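Local coordinates for protein PT26-6P (Thermococcus sp., PDB 2WB7) that is of unknown function but is encoded by an extrachromosomal element of a euryarchaeal mobile family and combines two immunoglobulin-like domains with a helical one, at residues R166-G171 and D207-A212; N2-D7 and Y477-K482; T310-E315 and P348-Y353. All coordinates share one frame; numbering follows the deposited sequence.

Contact 1. Residues R166-G171 and D207-A212; sequences RVIVKG and DFTLKA
Strands 166-171 and 207-212 run antiparallel, and three residues of the first carry the ladder. V167 N gives a bond to A212 O (2.8 Å), and V167 O takes the amide of A212 in return; V169 and L210 exchange the same pair, each oxygen receiving its donor in the carbonyl plane. At G171 the exchange is lopsided: its O accepts F208 N at 2.9 Å, while G171 N reaches F208 O only weakly, at 3.4 Å. The alternate residues R166, I168 and K170 turn their backbone groups to strand 85-96 instead, so 163-178 is bonded along both flanks. F208 has CG between its backbone N and carbonyl carbon (chi1 61°), which lays the ring across G171, whose CA sits 4.2 Å from the ring centroid over the face. A serine here would remove the ring over G171 and its contact with V169 CG1, and would probably loosen the packing at this glycine. Among the charges, K211 NZ lies over a guanidinium face, 3.0 Å from R166 NE, a pair of donors that cannot satisfy each other. E213 probably offsets the repulsion, salt-bridged to R166 and more distantly paired with K211. V167, V169, L210 and A212 turn toward I53 and I55 of strand 52-62, one sheet packing on another, consistent with the immunoglobulin-like assignment of this domain, with G171 and F208 as a glycine-aromatic cross-strand pair.

Contact 2. Residues N2-D7 and Y477-K482; sequences NATIND and YLNAAK
K482 leaves helix 471-499 with CG anti to its backbone N and stays extended to the end, so CB and CG simply carry the chain across toward the N-terminal turn. CD is the first atom to meet it, 3.4 Å from T4 O and close to D7 OD1. CE then passes alongside both carboxylate oxygens of D7. At the tip, NZ meets that carboxylate head-on, 2.6 Å from D7 OD2 and 2.7 Å from D7 OD1, each oxygen offering its syn lone pair. The same ammonium bonds to T4 O at 3.0 Å, from above the carbonyl plane, and weakly to I5 O. Two carbonyls of the turn, D7 and a further salt-bridge partner, D393, thus surround this buried ammonium, which probably favours the protonated lysine. D7 in turn also pairs with K241 and K483. The turn itself is tied by N2, whose OD1 accepts both I5 N and N6 N (2.7 Å). Nearer the helix, T4 OG1 lies 4.2 Å from L478 CB. T4 packs on V396 and I400, which sets the N-terminal turn between helices 393-404 and 471-499 of the helical domain.

Contact 3. Residues T310-E315 and P348-Y353; sequences TLRVIE and PGTLDY
A classic beta bulge interrupts the antiparallel pairing here: L351 and D352 both sit opposite V313. V313 O takes the amide of L351 at 2.8 Å, nearly along the C=O axis, and that of D352 only weakly at 3.4 Å, while V313 N bonds to D352 O. Past the bulge, E315 N reaches G349 O at 2.7 Å in an almost straight line (173°), joining the loop ends on either side. The two bulge residues divide their side chains around V313. L351 lies alongside it, CD2 4.0 Å from V313 CG1; D352 has CG in the crowded position between its backbone N and carbonyl carbon, which swings OD2 to 3.3 Å from V313 CG2. On the other face, Y353 and R312 run side by side. R312 CA and CB sit over one face of the tyrosine ring, the CA 4.0 Å from its centroid. From there the arginine extends with CG anti to the backbone N and bends at chi3 (39°), bringing NH1 to Y353 OH at 2.7 Å. The hydroxyl lies in the guanidinium plane, which stands nearly perpendicular to the ring. T345 O also bonds to this hydroxyl, so the hydroxyl has two partners. Strand 301-314 is flanked by 319-331 as well as by 350-364. R496, from helix 471-499, donates to L351 O, and N500 and D502 in the loop after that helix touch L351, setting this end of the second immunoglobulin-like sheet against the helical domain.

The chain starts in contact 2: residues 2-7 wait until 477-482, in the helical domain, comes back to them, closing a loop of 469 residues that encloses both other contacts. Within it, contact 1 shuts first, pairing 166-171 with 207-212 in the first immunoglobulin-like region. Contact 3 follows in series, joining 310-315 to 348-353 in the second, so the two short loops neither nest nor cross. Contact 1 is remote, its centre about 73 Å from that of contact 2 and about 57 Å from that of contact 3. Contacts 2 and 3 are closer, with centres about 32 Å apart, and both meet helix 471-499 or the loop after it.

Contact 1. Residues R166-G171 and D207-A212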
loop_
_atom_site.group_PDB
_atom_site.type_symbol
_atom_site.label_atom_id
_atom_site.label_comp_id
_atom_site.label_asym_id
_atom_site.label_seq_id
_atom_site.Cartn_x
_atom_site.Cartn_y
_atom_site.Cartn_z
ATOM N N ARG A 166 24.149 -13.475 -5.110
ATOM C CA ARG A 166 25.134 -14.464 -5.491
ATOM C C ARG A 166 25.407 -15.496 -4.393
ATOM O O ARG A 166 25.298 -15.213 -3.186
ATOM C CB ARG A 166 26.414 -13.810 -6.036
ATOM C CG ARG A 166 27.406 -13.295 -5.001
ATOM C CD ARG A 166 28.792 -13.107 -5.658
ATOM N NE ARG A 166 28.774 -12.280 -6.877
ATOM C CZ ARG A 166 29.546 -11.206 -7.074
ATOM N NH1 ARG A 166 30.403 -10.815 -6.137
ATOM N NH2 ARG A 166 29.468 -10.519 -8.208
ATOM N N VAL A 167 25.729 -16.708 -4.840
ATOM C CA VAL A 167 25.925 -17.850 -3.961
ATOM C C VAL A 167 27.309 -18.459 -4.160
ATOM O O VAL A 167 27.823 -18.530 -5.282
ATOM C CB VAL A 167 24.871 -18.934 -4.231
ATOM C CG1 VAL A 167 24.956 -20.040 -3.179
ATOM C CG2 VAL A 167 23.475 -18.320 -4.265
ATOM N N ILE A 168 27.918 -18.901 -3.069
ATOM C CA ILE A 168 29.228 -19.518 -3.150
ATOM C C ILE A 168 29.231 -20.837 -2.403
ATOM O O ILE A 168 28.949 -20.887 -1.207
ATOM C CB ILE A 168 30.320 -18.587 -2.615
ATOM C CG1 ILE A 168 30.371 -17.326 -3.481
ATOM C CG2 ILE A 168 31.671 -19.299 -2.596
ATOM C CD1 ILE A 168 31.529 -16.378 -3.163
ATOM N N VAL A 169 29.524 -21.909 -3.135
ATOM C CA VAL A 169 29.581 -23.236 -2.547
ATOM C C VAL A 169 31.024 -23.722 -2.503
ATOM O O VAL A 169 31.764 -23.628 -3.492
ATOM C CB VAL A 169 28.706 -24.259 -3.315
ATOM C CG1 VAL A 169 28.540 -25.552 -2.497
ATOM C CG2 VAL A 169 27.358 -23.644 -3.675
ATOM N N LYS A 170 31.404 -24.253 -1.351
ATOM C CA LYS A 170 32.746 -24.746 -1.151
ATOM C C LYS A 170 32.711 -26.124 -0.512
ATOM O O LYS A 170 31.789 -26.455 0.247
ATOM C CB LYS A 170 33.529 -23.778 -0.270
ATOM C CG LYS A 170 33.749 -22.426 -0.912
ATOM C CD LYS A 170 34.627 -21.541 -0.040
ATOM C CE LYS A 170 34.811 -20.175 -0.683
ATOM N NZ LYS A 170 35.627 -19.260 0.176
ATOM N N GLY A 171 33.726 -26.921 -0.825
ATOM C CA GLY A 171 33.863 -28.260 -0.282
ATOM C C GLY A 171 34.764 -29.081 -1.176
ATOM O O GLY A 171 35.482 -28.524 -2.019
ATOM N N ASP A 207 39.370 -30.198 -4.008
ATOM C CA ASP A 207 38.644 -28.989 -3.643
ATOM C C ASP A 207 37.937 -28.284 -4.799
ATOM O O ASP A 207 38.417 -28.285 -5.939
ATOM C CB ASP A 207 39.588 -28.021 -2.947
ATOM C CG ASP A 207 40.017 -28.528 -1.602
ATOM O OD1 ASP A 207 40.941 -27.941 -0.995
ATOM O OD2 ASP A 207 39.421 -29.528 -1.154
ATOM N N PHE A 208 36.780 -27.693 -4.494
ATOM C CA PHE A 208 36.079 -26.843 -5.446
ATOM C C PHE A 208 35.509 -25.610 -4.758
ATOM O O PHE A 208 35.242 -25.599 -3.551
ATOM C CB PHE A 208 34.959 -27.604 -6.172
ATOM C CG PHE A 208 33.902 -28.140 -5.254
ATOM C CD1 PHE A 208 32.816 -27.349 -4.873
ATOM C CD2 PHE A 208 33.993 -29.430 -4.762
ATOM C CE1 PHE A 208 31.845 -27.836 -4.014
ATOM C CE2 PHE A 208 33.019 -29.930 -3.908
ATOM C CZ PHE A 208 31.946 -29.129 -3.528
ATOM N N THR A 209 35.355 -24.560 -5.548
ATOM C CA THR A 209 34.648 -23.378 -5.130
ATOM C C THR A 209 33.728 -23.023 -6.284
ATOM O O THR A 209 34.175 -22.603 -7.354
ATOM C CB THR A 209 35.594 -22.214 -4.838
ATOM O OG1 THR A 209 36.281 -22.462 -3.608
ATOM C CG2 THR A 209 34.806 -20.918 -4.725
ATOM N N LEU A 210 32.438 -23.258 -6.090
ATOM C CA LEU A 210 31.480 -22.960 -7.132
ATOM C C LEU A 210 30.737 -21.694 -6.754
ATOM O O LEU A 210 30.533 -21.396 -5.568
ATOM C CB LEU A 210 30.544 -24.152 -7.366
ATOM C CG LEU A 210 31.292 -25.420 -7.818
ATOM C CD1 LEU A 210 30.345 -26.594 -8.077
ATOM C CD2 LEU A 210 32.157 -25.154 -9.051
ATOM N N LYS A 211 30.364 -20.931 -7.766
ATOM C CA LYS A 211 29.743 -19.647 -7.541
ATOM C C LYS A 211 28.694 -19.393 -8.610
ATOM O O LYS A 211 28.938 -19.593 -9.802
ATOM C CB LYS A 211 30.803 -18.545 -7.530
ATOM C CG LYS A 211 30.365 -17.243 -8.188
ATOM C CD LYS A 211 31.585 -16.384 -8.540
ATOM C CE LYS A 211 31.201 -15.161 -9.370
ATOM N NZ LYS A 211 30.355 -14.213 -8.585
ATOM N N ALA A 212 27.515 -18.980 -8.159
ATOM C CA ALA A 212 26.410 -18.652 -9.041
ATOM C C ALA A 212 25.921 -17.249 -8.717
ATOM O O ALA A 212 26.152 -16.729 -7.627
ATOM C CB ALA A 212 25.280 -19.676 -8.899
#

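Contact 2. Residues N2-D7 and Y477-K482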
loop_
_atom_site.group_PDB
_atom_site.type_symbol
_atom_site.label_atom_id
_atom_site.label_comp_id
_atom_site.label_asym_id
_atom_site.label_seq_id
_atom_site.Cartn_x
_atom_site.Cartn_y
_atom_site.Cartn_z
ATOM N N ASN A 2 -34.495 7.887 0.543
ATOM C CA ASN A 2 -34.423 8.678 -0.694
ATOM C C ASN A 2 -33.026 9.085 -1.198
ATOM O O ASN A 2 -32.018 8.929 -0.517
ATOM C CB ASN A 2 -35.244 9.947 -0.505
ATOM C CG ASN A 2 -34.627 10.864 0.519
ATOM O OD1 ASN A 2 -33.687 11.604 0.223
ATOM N ND2 ASN A 2 -35.123 10.796 1.747
ATOM N N ALA A 3 -32.997 9.631 -2.408
ATOM C CA ALA A 3 -31.776 10.149 -2.991
ATOM C C ALA A 3 -31.682 11.636 -2.715
ATOM O O ALA A 3 -30.612 12.188 -2.498
ATOM C CB ALA A 3 -31.780 9.913 -4.491
ATOM N N THR A 4 -32.824 12.287 -2.718
ATOM C CA THR A 4 -32.840 13.717 -2.815
ATOM C C THR A 4 -32.564 14.416 -1.481
ATOM O O THR A 4 -31.797 15.379 -1.421
ATOM C CB THR A 4 -34.144 14.164 -3.474
ATOM O OG1 THR A 4 -34.143 15.583 -3.627
ATOM C CG2 THR A 4 -35.359 13.698 -2.647
ATOM N N ILE A 5 -33.148 13.922 -0.398
ATOM C CA ILE A 5 -32.879 14.506 0.918
ATOM C C ILE A 5 -31.688 13.874 1.643
ATOM O O ILE A 5 -30.888 14.579 2.250
ATOM C CB ILE A 5 -34.122 14.427 1.815
ATOM C CG1 ILE A 5 -35.253 15.220 1.173
ATOM C CG2 ILE A 5 -33.818 14.929 3.232
ATOM C CD1 ILE A 5 -36.486 15.257 2.010
ATOM N N ASN A 6 -31.584 12.548 1.560
ATOM C CA ASN A 6 -30.563 11.771 2.265
ATOM C C ASN A 6 -29.322 11.451 1.452
ATOM O O ASN A 6 -28.281 11.110 2.005
ATOM C CB ASN A 6 -31.159 10.455 2.740
ATOM C CG ASN A 6 -31.832 10.586 4.077
ATOM O OD1 ASN A 6 -32.636 11.502 4.302
ATOM N ND2 ASN A 6 -31.500 9.677 4.991
ATOM N N ASP A 7 -29.450 11.518 0.135
ATOM C CA ASP A 7 -28.356 11.158 -0.743
ATOM C C ASP A 7 -27.965 9.691 -0.573
ATOM O O ASP A 7 -26.796 9.344 -0.600
ATOM C CB ASP A 7 -27.181 12.086 -0.486
ATOM C CG ASP A 7 -27.605 13.539 -0.434
ATOM O OD1 ASP A 7 -27.953 14.106 -1.493
ATOM O OD2 ASP A 7 -27.604 14.118 0.670
ATOM N N TYR A 477 -34.420 16.989 -10.777
ATOM C CA TYR A 477 -33.704 18.233 -10.967
ATOM C C TYR A 477 -33.146 18.796 -9.656
ATOM O O TYR A 477 -32.046 19.372 -9.637
ATOM C CB TYR A 477 -34.593 19.272 -11.643
ATOM C CG TYR A 477 -34.538 19.251 -13.157
ATOM C CD1 TYR A 477 -33.366 19.588 -13.829
ATOM C CD2 TYR A 477 -35.662 18.925 -13.917
ATOM C CE1 TYR A 477 -33.302 19.590 -15.209
ATOM C CE2 TYR A 477 -35.612 18.932 -15.297
ATOM C CZ TYR A 477 -34.430 19.271 -15.939
ATOM O OH TYR A 477 -34.359 19.274 -17.314
ATOM N N LEU A 478 -33.897 18.648 -8.566
ATOM C CA LEU A 478 -33.383 19.063 -7.265
ATOM C C LEU A 478 -32.153 18.229 -6.926
ATOM O O LEU A 478 -31.132 18.744 -6.477
ATOM C CB LEU A 478 -34.437 18.897 -6.180
ATOM C CG LEU A 478 -35.566 19.920 -6.192
ATOM C CD1 LEU A 478 -36.520 19.609 -5.048
ATOM C CD2 LEU A 478 -34.998 21.336 -6.114
ATOM N N ASN A 479 -32.241 16.932 -7.177
ATOM C CA ASN A 479 -31.127 16.062 -6.903
ATOM C C ASN A 479 -29.896 16.341 -7.779
ATOM O O ASN A 479 -28.768 16.373 -7.273
ATOM C CB ASN A 479 -31.549 14.608 -6.983
ATOM C CG ASN A 479 -30.559 13.708 -6.317
ATOM O OD1 ASN A 479 -29.967 12.832 -6.952
ATOM N ND2 ASN A 479 -30.318 13.948 -5.035
ATOM N N ALA A 480 -30.106 16.548 -9.079
ATOM C CA ALA A 480 -29.012 16.958 -9.953
ATOM C C ALA A 480 -28.416 18.231 -9.399
ATOM O O ALA A 480 -27.205 18.357 -9.272
ATOM C CB ALA A 480 -29.485 17.169 -11.399
ATOM N N ALA A 481 -29.269 19.178 -9.060
ATOM C CA ALA A 481 -28.794 20.443 -8.542
ATOM C C ALA A 481 -27.972 20.275 -7.247
ATOM O O ALA A 481 -26.963 20.951 -7.039
ATOM C CB ALA A 481 -29.967 21.393 -8.332
ATOM N N LYS A 482 -28.396 19.359 -6.390
ATOM C CA LYS A 482 -27.686 19.119 -5.141
ATOM C C LYS A 482 -26.261 18.572 -5.347
ATOM O O LYS A 482 -25.282 19.082 -4.763
ATOM C CB LYS A 482 -28.481 18.143 -4.297
ATOM C CG LYS A 482 -28.200 18.256 -2.826
ATOM C CD LYS A 482 -28.979 17.210 -2.086
ATOM C CE LYS A 482 -28.718 17.257 -0.603
ATOM N NZ LYS A 482 -29.251 15.981 -0.025
#

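Contact 3. Residues T310-E315 and P348-Y353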
loop_
_atom_site.group_PDB
_atom_site.type_symbol
_atom_site.label_atom_id
_atom_site.label_comp_id
_atom_site.label_asym_id
_atom_site.label_seq_id
_atom_site.Cartn_x
_atom_site.Cartn_y
_atom_site.Cartn_z
ATOM N N THR A 310 -1.905 12.257 12.287
ATOM C CA THR A 310 -2.455 13.165 11.293
ATOM C C THR A 310 -1.409 14.248 11.202
ATOM O O THR A 310 -0.729 14.549 12.203
ATOM C CB THR A 310 -3.803 13.798 11.702
ATOM O OG1 THR A 310 -3.691 14.429 12.985
ATOM C CG2 THR A 310 -4.876 12.763 11.751
ATOM N N LEU A 311 -1.257 14.812 10.013
ATOM C CA LEU A 311 -0.307 15.870 9.804
ATOM C C LEU A 311 -1.049 17.115 9.326
ATOM O O LEU A 311 -1.751 17.089 8.294
ATOM C CB LEU A 311 0.729 15.439 8.781
ATOM C CG LEU A 311 1.574 14.220 9.161
ATOM C CD1 LEU A 311 2.506 13.827 8.028
ATOM C CD2 LEU A 311 2.373 14.505 10.408
ATOM N N ARG A 312 -0.921 18.204 10.079
ATOM C CA ARG A 312 -1.510 19.458 9.629
ATOM C C ARG A 312 -0.651 19.967 8.505
ATOM O O ARG A 312 0.569 19.999 8.622
ATOM C CB ARG A 312 -1.559 20.493 10.746
ATOM C CG ARG A 312 -2.096 21.839 10.302
ATOM C CD ARG A 312 -2.466 22.715 11.505
ATOM N NE ARG A 312 -1.494 22.551 12.581
ATOM C CZ ARG A 312 -1.698 21.806 13.665
ATOM N NH1 ARG A 312 -2.843 21.164 13.835
ATOM N NH2 ARG A 312 -0.753 21.705 14.590
ATOM N N VAL A 313 -1.281 20.315 7.397
ATOM C CA VAL A 313 -0.575 20.967 6.315
ATOM C C VAL A 313 -0.836 22.456 6.423
ATOM O O VAL A 313 -1.990 22.911 6.404
ATOM C CB VAL A 313 -1.037 20.467 4.936
ATOM C CG1 VAL A 313 -0.395 21.277 3.852
ATOM C CG2 VAL A 313 -0.688 19.019 4.764
ATOM N N ILE A 314 0.241 23.217 6.543
ATOM C CA ILE A 314 0.138 24.665 6.579
ATOM C C ILE A 314 0.106 25.231 5.162
ATOM O O ILE A 314 0.741 24.683 4.266
ATOM C CB ILE A 314 1.331 25.247 7.291
ATOM C CG1 ILE A 314 1.347 24.752 8.736
ATOM C CG2 ILE A 314 1.282 26.761 7.220
ATOM C CD1 ILE A 314 0.165 25.245 9.535
ATOM N N GLU A 315 -0.633 26.316 4.946
ATOM C CA GLU A 315 -0.586 26.989 3.644
ATOM C C GLU A 315 0.856 27.246 3.222
ATOM O O GLU A 315 1.656 27.764 4.001
ATOM C CB GLU A 315 -1.350 28.297 3.691
ATOM C CG GLU A 315 -2.828 28.073 3.707
ATOM C CD GLU A 315 -3.614 29.296 4.146
ATOM O OE1 GLU A 315 -2.996 30.369 4.385
ATOM O OE2 GLU A 315 -4.859 29.165 4.255
ATOM N N PRO A 348 -5.675 30.009 11.672
ATOM C CA PRO A 348 -5.360 30.729 10.425
ATOM C C PRO A 348 -4.047 30.186 9.863
ATOM O O PRO A 348 -3.074 30.039 10.612
ATOM C CB PRO A 348 -5.195 32.183 10.889
ATOM C CG PRO A 348 -6.058 32.279 12.121
ATOM C CD PRO A 348 -5.888 30.931 12.807
ATOM N N GLY A 349 -4.036 29.861 8.572
ATOM C CA GLY A 349 -2.840 29.299 7.944
ATOM C C GLY A 349 -2.993 27.812 7.675
ATOM O O GLY A 349 -2.373 27.268 6.758
ATOM N N THR A 350 -3.834 27.155 8.471
ATOM C CA THR A 350 -4.139 25.750 8.266
ATOM C C THR A 350 -4.786 25.523 6.903
ATOM O O THR A 350 -5.793 26.152 6.575
ATOM C CB THR A 350 -5.066 25.239 9.381
ATOM O OG1 THR A 350 -4.375 25.310 10.639
ATOM C CG2 THR A 350 -5.505 23.810 9.109
ATOM N N LEU A 351 -4.207 24.630 6.107
ATOM C CA LEU A 351 -4.783 24.281 4.805
ATOM C C LEU A 351 -5.657 23.028 4.881
ATOM O O LEU A 351 -6.817 23.036 4.468
ATOM C CB LEU A 351 -3.678 24.043 3.777
ATOM C CG LEU A 351 -4.192 23.688 2.372
ATOM C CD1 LEU A 351 -4.818 24.903 1.715
ATOM C CD2 LEU A 351 -3.108 23.124 1.486
ATOM N N ASP A 352 -5.079 21.941 5.387
ATOM C CA ASP A 352 -5.794 20.692 5.551
ATOM C C ASP A 352 -4.941 19.750 6.380
ATOM O O ASP A 352 -3.905 20.152 6.897
ATOM C CB ASP A 352 -6.099 20.071 4.190
ATOM C CG ASP A 352 -4.833 19.660 3.415
ATOM O OD1 ASP A 352 -4.778 19.904 2.191
ATOM O OD2 ASP A 352 -3.902 19.074 4.010
ATOM N N TYR A 353 -5.380 18.502 6.503
ATOM C CA TYR A 353 -4.626 17.486 7.214
ATOM C C TYR A 353 -4.482 16.217 6.363
ATOM O O TYR A 353 -5.338 15.912 5.533
ATOM C CB TYR A 353 -5.345 17.104 8.503
ATOM C CG TYR A 353 -5.313 18.122 9.610
ATOM C CD1 TYR A 353 -6.060 19.290 9.537
ATOM C CD2 TYR A 353 -4.579 17.887 10.755
ATOM C CE1 TYR A 353 -6.044 20.209 10.573
ATOM C CE2 TYR A 353 -4.555 18.791 11.785
ATOM C CZ TYR A 353 -5.283 19.951 11.687
ATOM O OH TYR A 353 -5.246 20.836 12.727
#